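Local coordinates for DNA topoisomerase 2-associated protein PAT1 (Saccharomyces cerevisiae, PDB 5LMG) that promotes mRNA decapping and represses translation, its C-terminal domain directly binding the Dcp2 decapping enzyme and the Xrn1 5'-3' exonuclease, at residues A[57-62]-A[106-111]; A[140-145]-A[197-202]; A[252-257]-A[275-280]. The protein carries 2 engineered substitutions. All coordinates share one frame; numbering follows the deposited sequence.

Contact 1: residues A[57-62]-A[106-111]; sequences TVYEEI and IKIMPR. With EDO (1,2-ethanediol), chain G; EDO (1,2-ethanediol), chain E.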
loop_
_atom_site.group_PDB
_atom_site.type_symbol
_atom_site.label_atom_id
_atom_site.label_comp_id
_atom_site.label_asym_id
_atom_site.label_seq_id
_atom_site.Cartn_x
_atom_site.Cartn_y
_atom_site.Cartn_z
ATOM N N THR A 57 -18.462 -9.332 21.282
ATOM C CA THR A 57 -19.230 -8.189 21.786
ATOM C C THR A 57 -19.502 -7.203 20.624
ATOM O O THR A 57 -20.650 -6.797 20.442
ATOM C CB THR A 57 -18.495 -7.541 22.977
ATOM O OG1 THR A 57 -18.381 -8.502 24.023
ATOM C CG2 THR A 57 -19.201 -6.299 23.508
ATOM N N VAL A 58 -18.463 -6.869 19.823
ATOM C CA VAL A 58 -18.586 -5.976 18.656
ATOM C C VAL A 58 -19.639 -6.507 17.666
ATOM O O VAL A 58 -20.508 -5.737 17.237
ATOM C CB VAL A 58 -17.225 -5.657 17.973
ATOM C CG1 VAL A 58 -17.426 -4.956 16.628
ATOM C CG2 VAL A 58 -16.336 -4.809 18.887
ATOM N N TYR A 59 -19.581 -7.819 17.341
ATOM C CA TYR A 59 -20.544 -8.494 16.454
ATOM C C TYR A 59 -21.976 -8.393 17.008
ATOM O O TYR A 59 -22.892 -8.049 16.260
ATOM C CB TYR A 59 -20.130 -9.960 16.188
ATOM C CG TYR A 59 -19.234 -10.099 14.974
ATOM C CD1 TYR A 59 -17.921 -9.633 14.993
ATOM C CD2 TYR A 59 -19.708 -10.670 13.794
ATOM C CE1 TYR A 59 -17.105 -9.721 13.868
ATOM C CE2 TYR A 59 -18.901 -10.764 12.661
ATOM C CZ TYR A 59 -17.605 -10.268 12.696
ATOM O OH TYR A 59 -16.798 -10.334 11.583
ATOM N N GLU A 60 -22.154 -8.622 18.327
ATOM C CA GLU A 60 -23.468 -8.535 18.984
ATOM C C GLU A 60 -24.056 -7.134 18.831
ATOM O O GLU A 60 -25.217 -7.004 18.443
ATOM C CB GLU A 60 -23.372 -8.909 20.467
ATOM C CG GLU A 60 -23.276 -10.406 20.719
ATOM C CD GLU A 60 -22.928 -10.820 22.139
ATOM O OE1 GLU A 60 -22.566 -9.942 22.957
ATOM O OE2 GLU A 60 -22.992 -12.037 22.426
ATOM N N GLU A 61 -23.236 -6.096 19.071
ATOM C CA GLU A 61 -23.648 -4.696 18.959
ATOM C C GLU A 61 -23.988 -4.300 17.519
ATOM O O GLU A 61 -24.956 -3.564 17.316
ATOM C CB GLU A 61 -22.618 -3.740 19.581
ATOM C CG GLU A 61 -22.316 -3.980 21.059
ATOM C CD GLU A 61 -23.425 -3.818 22.086
ATOM O OE1 GLU A 61 -24.565 -3.454 21.717
ATOM O OE2 GLU A 61 -23.138 -4.061 23.281
ATOM N N ILE A 62 -23.233 -4.821 16.524
ATOM C CA ILE A 62 -23.491 -4.543 15.104
ATOM C C ILE A 62 -24.802 -5.210 14.691
ATOM O O ILE A 62 -25.638 -4.557 14.066
ATOM C CB ILE A 62 -22.283 -4.903 14.181
ATOM C CG1 ILE A 62 -21.082 -3.922 14.362
ATOM C CG2 ILE A 62 -22.683 -5.048 12.688
ATOM C CD1 ILE A 62 -21.298 -2.425 13.926
ATOM N N ILE A 106 -11.334 -7.781 11.144
ATOM C CA ILE A 106 -11.207 -7.140 9.825
ATOM C C ILE A 106 -12.549 -7.120 9.053
ATOM O O ILE A 106 -12.955 -6.066 8.553
ATOM C CB ILE A 106 -10.050 -7.797 8.988
ATOM C CG1 ILE A 106 -8.669 -7.579 9.664
ATOM C CG2 ILE A 106 -10.035 -7.286 7.510
ATOM C CD1 ILE A 106 -7.562 -8.518 9.157
ATOM N N LYS A 107 -13.239 -8.276 8.986
ATOM C CA LYS A 107 -14.472 -8.429 8.212
ATOM C C LYS A 107 -15.664 -7.561 8.698
ATOM O O LYS A 107 -16.470 -7.172 7.862
ATOM C CB LYS A 107 -14.857 -9.904 8.078
ATOM C CG LYS A 107 -14.051 -10.583 6.962
ATOM C CD LYS A 107 -13.699 -12.024 7.286
ATOM C CE LYS A 107 -14.487 -12.988 6.441
ATOM N NZ LYS A 107 -14.232 -14.403 6.825
ATOM N N ILE A 108 -15.733 -7.201 9.995
ATOM C CA ILE A 108 -16.823 -6.368 10.539
ATOM C C ILE A 108 -16.604 -4.843 10.306
ATOM O O ILE A 108 -17.551 -4.067 10.466
ATOM C CB ILE A 108 -17.094 -6.708 12.039
ATOM C CG1 ILE A 108 -18.458 -6.169 12.551
ATOM C CG2 ILE A 108 -15.957 -6.285 12.962
ATOM C CD1 ILE A 108 -19.537 -7.158 12.571
ATOM N N MET A 109 -15.368 -4.427 9.934
ATOM C CA MET A 109 -14.981 -3.024 9.741
ATOM C C MET A 109 -15.898 -2.214 8.794
ATOM O O MET A 109 -16.287 -1.126 9.217
ATOM C CB MET A 109 -13.513 -2.898 9.321
ATOM C CG MET A 109 -12.802 -1.727 9.978
ATOM S SD MET A 109 -13.019 -1.605 11.775
ATOM C CE MET A 109 -12.236 -3.051 12.301
ATOM N N PRO A 110 -16.310 -2.677 7.574
ATOM C CA PRO A 110 -17.222 -1.843 6.758
ATOM C C PRO A 110 -18.580 -1.596 7.426
ATOM O O PRO A 110 -19.115 -0.489 7.331
ATOM C CB PRO A 110 -17.348 -2.610 5.431
ATOM C CG PRO A 110 -16.232 -3.601 5.429
ATOM C CD PRO A 110 -15.966 -3.932 6.866
ATOM N N ARG A 111 -19.097 -2.607 8.149
ATOM C CA ARG A 111 -20.362 -2.550 8.878
ATOM C C ARG A 111 -20.281 -1.598 10.068
ATOM O O ARG A 111 -21.237 -0.858 10.318
ATOM C CB ARG A 111 -20.806 -3.949 9.298
ATOM C CG ARG A 111 -21.164 -4.823 8.101
ATOM C CD ARG A 111 -21.018 -6.294 8.430
ATOM N NE ARG A 111 -22.062 -6.751 9.350
ATOM C CZ ARG A 111 -22.045 -7.920 9.977
ATOM N NH1 ARG A 111 -21.041 -8.766 9.793
ATOM N NH2 ARG A 111 -23.031 -8.251 10.798
HETATM C C1 EDO G . -27.812 -3.893 24.222
HETATM O O1 EDO G . -28.436 -5.167 24.250
HETATM C C2 EDO G . -26.387 -3.992 24.827
HETATM O O2 EDO G . -25.772 -2.710 24.812
HETATM C C1 EDO E . -22.857 -10.908 26.684
HETATM O O1 EDO E . -22.575 -10.232 27.900
HETATM C C2 EDO E . -22.053 -12.230 26.630
HETATM O O2 EDO E . -22.341 -12.911 25.419
#

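Contact 2: residues A[140-145]-A[197-202]; sequences LSSYKT and LTTSKI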
loop_
_atom_site.group_PDB
_atom_site.type_symbol
_atom_site.label_atom_id
_atom_site.label_comp_id
_atom_site.label_asym_id
_atom_site.label_seq_id
_atom_site.Cartn_x
_atom_site.Cartn_y
_atom_site.Cartn_z
ATOM N N LEU A 140 3.500 -9.145 9.320
ATOM C CA LEU A 140 3.300 -10.263 8.397
ATOM C C LEU A 140 3.628 -9.944 6.949
ATOM O O LEU A 140 4.051 -10.835 6.224
ATOM C CB LEU A 140 1.856 -10.815 8.486
ATOM C CG LEU A 140 1.501 -11.575 9.769
ATOM C CD1 LEU A 140 0.037 -12.009 9.748
ATOM C CD2 LEU A 140 2.450 -12.768 10.006
ATOM N N SER A 141 3.348 -8.715 6.506
ATOM C CA SER A 141 3.574 -8.285 5.124
ATOM C C SER A 141 4.964 -7.663 4.882
ATOM O O SER A 141 5.269 -7.287 3.748
ATOM C CB SER A 141 2.458 -7.350 4.656
ATOM O OG SER A 141 2.410 -6.191 5.472
ATOM N N SER A 142 5.803 -7.550 5.929
ATOM C CA SER A 142 7.166 -7.023 5.765
ATOM C C SER A 142 8.112 -8.199 5.465
ATOM O O SER A 142 8.166 -9.158 6.237
ATOM C CB SER A 142 7.644 -6.306 7.026
ATOM O OG SER A 142 9.027 -5.984 6.946
ATOM N N TYR A 143 8.897 -8.088 4.384
ATOM C CA TYR A 143 9.905 -9.097 4.033
ATOM C C TYR A 143 11.021 -9.164 5.088
ATOM O O TYR A 143 11.719 -10.163 5.166
ATOM C CB TYR A 143 10.488 -8.818 2.638
ATOM C CG TYR A 143 11.341 -7.570 2.519
ATOM C CD1 TYR A 143 12.686 -7.584 2.890
ATOM C CD2 TYR A 143 10.843 -6.417 1.916
ATOM C CE1 TYR A 143 13.501 -6.476 2.697
ATOM C CE2 TYR A 143 11.659 -5.307 1.700
ATOM C CZ TYR A 143 12.986 -5.338 2.103
ATOM O OH TYR A 143 13.800 -4.244 1.963
ATOM N N LYS A 144 11.196 -8.088 5.884
ATOM C CA LYS A 144 12.212 -8.026 6.930
ATOM C C LYS A 144 11.794 -8.837 8.143
ATOM O O LYS A 144 12.587 -9.641 8.620
ATOM C CB LYS A 144 12.529 -6.570 7.318
ATOM C CG LYS A 144 13.505 -5.882 6.369
ATOM C CD LYS A 144 14.968 -6.195 6.707
ATOM C CE LYS A 144 15.890 -5.953 5.533
ATOM N NZ LYS A 144 17.279 -6.400 5.817
ATOM N N THR A 145 10.559 -8.633 8.646
ATOM C CA THR A 145 10.068 -9.343 9.834
ATOM C C THR A 145 9.460 -10.726 9.522
ATOM O O THR A 145 9.467 -11.592 10.396
ATOM C CB THR A 145 9.110 -8.472 10.646
ATOM O OG1 THR A 145 8.134 -7.919 9.772
ATOM C CG2 THR A 145 9.831 -7.369 11.427
ATOM N N LEU A 197 8.121 0.657 7.480
ATOM C CA LEU A 197 6.763 0.628 6.897
ATOM C C LEU A 197 6.769 0.374 5.381
ATOM O O LEU A 197 5.881 -0.320 4.866
ATOM C CB LEU A 197 5.962 1.908 7.215
ATOM C CG LEU A 197 5.604 2.198 8.679
ATOM C CD1 LEU A 197 4.704 3.424 8.764
ATOM C CD2 LEU A 197 4.924 0.985 9.371
ATOM N N THR A 198 7.801 0.887 4.683
ATOM C CA THR A 198 7.965 0.715 3.233
ATOM C C THR A 198 8.436 -0.701 2.818
ATOM O O THR A 198 8.404 -1.006 1.628
ATOM C CB THR A 198 8.863 1.803 2.645
ATOM O OG1 THR A 198 10.210 1.580 3.045
ATOM C CG2 THR A 198 8.370 3.225 2.959
ATOM N N THR A 199 8.874 -1.549 3.781
ATOM C CA THR A 199 9.268 -2.951 3.508
ATOM C C THR A 199 7.999 -3.849 3.503
ATOM O O THR A 199 8.061 -5.036 3.168
ATOM C CB THR A 199 10.340 -3.475 4.487
ATOM O OG1 THR A 199 9.771 -3.679 5.776
ATOM C CG2 THR A 199 11.603 -2.600 4.546
ATOM N N SER A 200 6.850 -3.255 3.868
ATOM C CA SER A 200 5.549 -3.914 3.923
ATOM C C SER A 200 4.646 -3.432 2.790
ATOM O O SER A 200 4.532 -2.224 2.562
ATOM C CB SER A 200 4.900 -3.668 5.287
ATOM O OG SER A 200 3.483 -3.694 5.267
ATOM N N LYS A 201 3.972 -4.380 2.109
ATOM C CA LYS A 201 3.025 -4.080 1.036
ATOM C C LYS A 201 1.877 -3.166 1.543
ATOM O O LYS A 201 1.557 -2.186 0.881
ATOM C CB LYS A 201 2.488 -5.363 0.385
ATOM C CG LYS A 201 1.649 -5.120 -0.865
ATOM C CD LYS A 201 1.108 -6.420 -1.430
ATOM C CE LYS A 201 0.729 -6.288 -2.879
ATOM N NZ LYS A 201 0.315 -7.590 -3.459
ATOM N N ILE A 202 1.316 -3.467 2.732
ATOM C CA ILE A 202 0.245 -2.691 3.391
ATOM C C ILE A 202 0.756 -1.299 3.773
ATOM O O ILE A 202 0.081 -0.307 3.498
ATOM C CB ILE A 202 -0.384 -3.443 4.612
ATOM C CG1 ILE A 202 -0.884 -4.879 4.244
ATOM C CG2 ILE A 202 -1.496 -2.609 5.311
ATOM C CD1 ILE A 202 -1.966 -4.988 3.099
HETATM O O HOH W 1 7.175 -6.994 1.432
#

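Contact 3: residues A[252-257]-A[275-280]; sequences LIFPPR and AYIWAF. Engineered in segment 275-280: Ala-279 (natural residue Gln). With EDO (1,2-ethanediol), chain H.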
loop_
_atom_site.group_PDB
_atom_site.type_symbol
_atom_site.label_atom_id
_atom_site.label_comp_id
_atom_site.label_asym_id
_atom_site.label_seq_id
_atom_site.Cartn_x
_atom_site.Cartn_y
_atom_site.Cartn_z
ATOM N N LEU A 252 15.040 -0.041 -0.652
ATOM C CA LEU A 252 14.517 -1.058 0.281
ATOM C C LEU A 252 13.012 -1.365 0.103
ATOM O O LEU A 252 12.510 -2.332 0.673
ATOM C CB LEU A 252 14.841 -0.700 1.741
ATOM C CG LEU A 252 16.325 -0.502 2.108
ATOM C CD1 LEU A 252 16.463 -0.177 3.590
ATOM C CD2 LEU A 252 17.177 -1.740 1.758
ATOM N N ILE A 253 12.305 -0.568 -0.708
ATOM C CA ILE A 253 10.897 -0.802 -1.023
ATOM C C ILE A 253 10.750 -2.024 -1.973
ATOM O O ILE A 253 9.674 -2.614 -2.033
ATOM C CB ILE A 253 10.171 0.473 -1.535
ATOM C CG1 ILE A 253 10.568 0.825 -2.991
ATOM C CG2 ILE A 253 10.357 1.671 -0.573
ATOM C CD1 ILE A 253 9.834 2.030 -3.588
ATOM N N PHE A 254 11.837 -2.395 -2.701
ATOM C CA PHE A 254 11.870 -3.552 -3.614
ATOM C C PHE A 254 12.343 -4.775 -2.799
ATOM O O PHE A 254 13.484 -4.771 -2.334
ATOM C CB PHE A 254 12.798 -3.286 -4.816
ATOM C CG PHE A 254 12.308 -2.231 -5.781
ATOM C CD1 PHE A 254 12.569 -0.883 -5.556
ATOM C CD2 PHE A 254 11.585 -2.587 -6.918
ATOM C CE1 PHE A 254 12.108 0.096 -6.450
ATOM C CE2 PHE A 254 11.137 -1.613 -7.819
ATOM C CZ PHE A 254 11.414 -0.275 -7.587
ATOM N N PRO A 255 11.469 -5.788 -2.552
ATOM C CA PRO A 255 11.884 -6.941 -1.723
ATOM C C PRO A 255 12.969 -7.815 -2.355
ATOM O O PRO A 255 13.100 -7.803 -3.588
ATOM C CB PRO A 255 10.579 -7.737 -1.526
ATOM C CG PRO A 255 9.482 -6.804 -1.906
ATOM C CD PRO A 255 10.069 -5.933 -2.983
ATOM N N PRO A 256 13.748 -8.582 -1.545
ATOM C CA PRO A 256 14.762 -9.473 -2.132
ATOM C C PRO A 256 14.129 -10.549 -3.005
ATOM O O PRO A 256 12.946 -10.875 -2.861
ATOM C CB PRO A 256 15.460 -10.103 -0.916
ATOM C CG PRO A 256 14.998 -9.331 0.266
ATOM C CD PRO A 256 13.687 -8.740 -0.079
ATOM N N ARG A 257 14.924 -11.076 -3.924
ATOM C CA ARG A 257 14.509 -12.094 -4.870
ATOM C C ARG A 257 14.057 -13.397 -4.214
ATOM O O ARG A 257 13.136 -14.043 -4.715
ATOM C CB ARG A 257 15.660 -12.352 -5.822
ATOM C CG ARG A 257 15.268 -12.365 -7.287
ATOM C CD ARG A 257 14.862 -13.746 -7.749
ATOM N NE ARG A 257 15.693 -14.791 -7.152
ATOM C CZ ARG A 257 15.715 -16.052 -7.560
ATOM N NH1 ARG A 257 16.487 -16.939 -6.947
ATOM N NH2 ARG A 257 14.937 -16.447 -8.562
ATOM N N ALA A 275 3.534 -3.543 -9.311
ATOM C CA ALA A 275 2.768 -2.354 -9.722
ATOM C C ALA A 275 2.579 -1.360 -8.577
ATOM O O ALA A 275 2.746 -0.159 -8.795
ATOM C CB ALA A 275 1.420 -2.748 -10.306
ATOM N N TYR A 276 2.295 -1.864 -7.350
ATOM C CA TYR A 276 2.130 -1.048 -6.138
ATOM C C TYR A 276 3.438 -0.288 -5.763
ATOM O O TYR A 276 3.359 0.757 -5.120
ATOM C CB TYR A 276 1.640 -1.914 -4.953
ATOM C CG TYR A 276 2.699 -2.823 -4.367
ATOM C CD1 TYR A 276 3.074 -3.997 -5.016
ATOM C CD2 TYR A 276 3.320 -2.516 -3.157
ATOM C CE1 TYR A 276 4.068 -4.825 -4.497
ATOM C CE2 TYR A 276 4.313 -3.341 -2.625
ATOM C CZ TYR A 276 4.672 -4.503 -3.293
ATOM O OH TYR A 276 5.644 -5.333 -2.797
ATOM N N ILE A 277 4.623 -0.831 -6.133
ATOM C CA ILE A 277 5.914 -0.177 -5.849
ATOM C C ILE A 277 6.067 1.032 -6.768
ATOM O O ILE A 277 6.412 2.117 -6.296
ATOM C CB ILE A 277 7.134 -1.145 -5.943
ATOM C CG1 ILE A 277 6.999 -2.323 -4.950
ATOM C CG2 ILE A 277 8.446 -0.375 -5.722
ATOM C CD1 ILE A 277 8.011 -3.475 -5.116
ATOM N N TRP A 278 5.813 0.829 -8.086
ATOM C CA TRP A 278 5.903 1.908 -9.077
ATOM C C TRP A 278 4.815 2.956 -8.856
ATOM O O TRP A 278 5.059 4.119 -9.151
ATOM C CB TRP A 278 5.913 1.359 -10.519
ATOM C CG TRP A 278 7.084 0.458 -10.797
ATOM C CD1 TRP A 278 7.066 -0.907 -10.865
ATOM C CD2 TRP A 278 8.464 0.849 -10.917
ATOM N NE1 TRP A 278 8.342 -1.389 -11.051
ATOM C CE2 TRP A 278 9.224 -0.333 -11.067
ATOM C CE3 TRP A 278 9.134 2.089 -10.911
ATOM C CZ2 TRP A 278 10.617 -0.313 -11.244
ATOM C CZ3 TRP A 278 10.517 2.108 -11.054
ATOM C CH2 TRP A 278 11.245 0.919 -11.216
ATOM N N ALA A 279 3.639 2.557 -8.298
ATOM C CA ALA A 279 2.539 3.481 -7.967
ATOM C C ALA A 279 2.973 4.381 -6.802
ATOM O O ALA A 279 2.751 5.592 -6.849
ATOM C CB ALA A 279 1.269 2.717 -7.624
ATOM N N PHE A 280 3.650 3.802 -5.795
ATOM C CA PHE A 280 4.205 4.569 -4.685
ATOM C C PHE A 280 5.252 5.578 -5.198
ATOM O O PHE A 280 5.186 6.747 -4.821
ATOM C CB PHE A 280 4.836 3.653 -3.612
ATOM C CG PHE A 280 5.707 4.408 -2.623
ATOM C CD1 PHE A 280 5.136 5.134 -1.577
ATOM C CD2 PHE A 280 7.092 4.416 -2.754
ATOM C CE1 PHE A 280 5.936 5.844 -0.674
ATOM C CE2 PHE A 280 7.891 5.147 -1.869
ATOM C CZ PHE A 280 7.309 5.848 -0.822
HETATM C C1 EDO H . 13.464 -6.831 -8.030
HETATM O O1 EDO H . 12.748 -5.801 -8.697
HETATM C C2 EDO H . 13.448 -6.557 -6.508
HETATM O O2 EDO H . 12.142 -6.737 -5.950
#

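Contact 1: residues A[57-62]-A[106-111]
Ile-108 CD1 sits over the centre of the Tyr-59 ring, a CH-pi contact of 3.5 Å only 4° off the ring normal. The same methyl also lies 3.5 Å above one face of the Arg-111 guanidinium, offset toward its rim, so that it meets two flat groups whose planes are turned 89° apart. Ile-108 CB meets Tyr-59 CE1 at 3.5 Å; a branched aliphatic chain of this kind can touch both the face of a ring and one of its outer carbons. Apolar packing continues with Ile-62, whose CG2 lies 3.8 Å from Ile-108 CD1, and more loosely with Val-58, whose CG1 faces Ile-108 CG2.

Two polar ends find partners outside the two segments. Arg-111 crosses Ile-62 obliquely, NH2 3.7 Å from Ile-62 CG2, and its charge is met by a salt bridge from NE to Glu-66. Tyr-59 OH bonds to the carbonyl O of Lys-104. Long side chains with polar ends suit such a place, since their apolar parts pack while their ends find partners.

The axes of segments 57-62 and 106-111 approach to 10.9 Å and run nearly parallel, 28° apart. Contact between them is made by side chains through dispersion and CH-pi forces, consistent with an interface held by shape, with polar anchoring supplied from adjoining turns.

Contact 2: residues A[140-145]-A[197-202]
Ser-142 and Ser-200 bring two loop backbones within 4.0 Å, CA to CA, in a single isolated beta bridge inside an otherwise helical region. The touching parts of the two segments run nearly antiparallel, 168° apart end to end, and the bridge is held mostly by weak bonds: Tyr-143 N reaches Thr-199 O at a weak 3.4 Å, and a CA-H...O contact runs each way, from Ser-200 CA to Ser-141 O and from Ser-142 CA to Thr-199 O. A water donates to both Ser-141 O and Thr-199 O and so links the two carbonyls.

Hydroxyl pairs do the stronger work. Ser-200 OG donates to Ser-141 OG at 2.7 Å, and Ser-142 OG donates to Thr-199 OG1 at the same 2.7 Å. Standing anti to its backbone N (chi1 171°), Ser-142 OG is directed both to Thr-199 OG1 and to Lys-144 N, from which it accepts at 3.2 Å in an ST turn. Ser-200 is the N-cap of helix 201-216, its OG engaged with Gly-203 N, while Ser-141 OG also bonds to the carbonyl O of Ile-137 and Thr-199 OG1 to that of Phe-196. Small hydroxyl side chains suit this buried place because they let the backbones come close and still supply bonds to buried backbone atoms, among them Gly-203 N in the first turn of helix 201-216.

Tyr-143 crosses Thr-199 at about a right angle, its CE2 3.6 Å from Thr-199 CB, and its hydroxyl bonds to the carbonyl O of Leu-252.

The contact joins the chain leaving helix 136-141 to the N-terminal start of helix 201-216. Helix 151-174 packs beside both, Val-157 touching Ser-141 and Phe-160 touching Ile-202, and the loop around Pro-255 and Pro-256 lies against Tyr-143.

Contact 3: residues A[252-257]-A[275-280]
Ile-277 meets Phe-254, Ile-253 and Pro-255 of the loop before helix 257-267 with both of its branches. CG2, anti to the backbone N, lies over one face of Phe-254, 3.6 Å from the ring centroid and 18° off the normal, and also touches Ile-253 CD1 at 3.5 Å. CD1 approaches Pro-255 CD tip to tip, 3.9 Å away. A beta-branched residue suits this spot on the helix, because its two arms part to serve different neighbours.

Phe-254 turns its edge to the face of Trp-278 in a T-shaped pair, centroids 5.3 Å apart and planes at 66°; its CZ and CE2 both lie 3.7 Å from Trp-278 CZ2. This links a loop to the first turns of helix 275-286 in a mainly helical domain whose family belongs to the TPR clan. Val-300 of helix 290-322 also packs on Phe-254, and Leu-349 of helix 329-355 on Trp-278.

Ile-253 slides past Ile-277 in the opposite direction. Its CG1 lies between the backbone N and the carbonyl carbon (chi1 75°), and its extended chain takes CD1 to within 3.7 Å of Phe-280 CD2. Beside Phe-254 CB and Pro-255, an ethanediol, probably from the crystallisation liquor, has its O2 2.8 Å from Pro-255 O.

In the fold
Contacts 2 and 3 are buried and nearer the centre of the chain in space, their centres about 10 and 11 Å from it, whereas contact 1, partly buried, lies about 23 Å away. Contact 1 pairs two helices near the N-terminal end of the model; contact 2 joins helix ends through loops, and contact 3 sets a loop on a helix. Chemistry follows the elements joined rather than depth: side-chain packing onto a helix in contacts 1 and 3, hydroxyl and backbone bonding where helix ends meet in contact 2. Contacts 2 and 3 touch, Thr-198 packing on Ile-253 and Lys-201 on Tyr-276, also a cation-pi pair. Contact 1 touches neither, yet helix 151-174 packs on contacts 1 and 2.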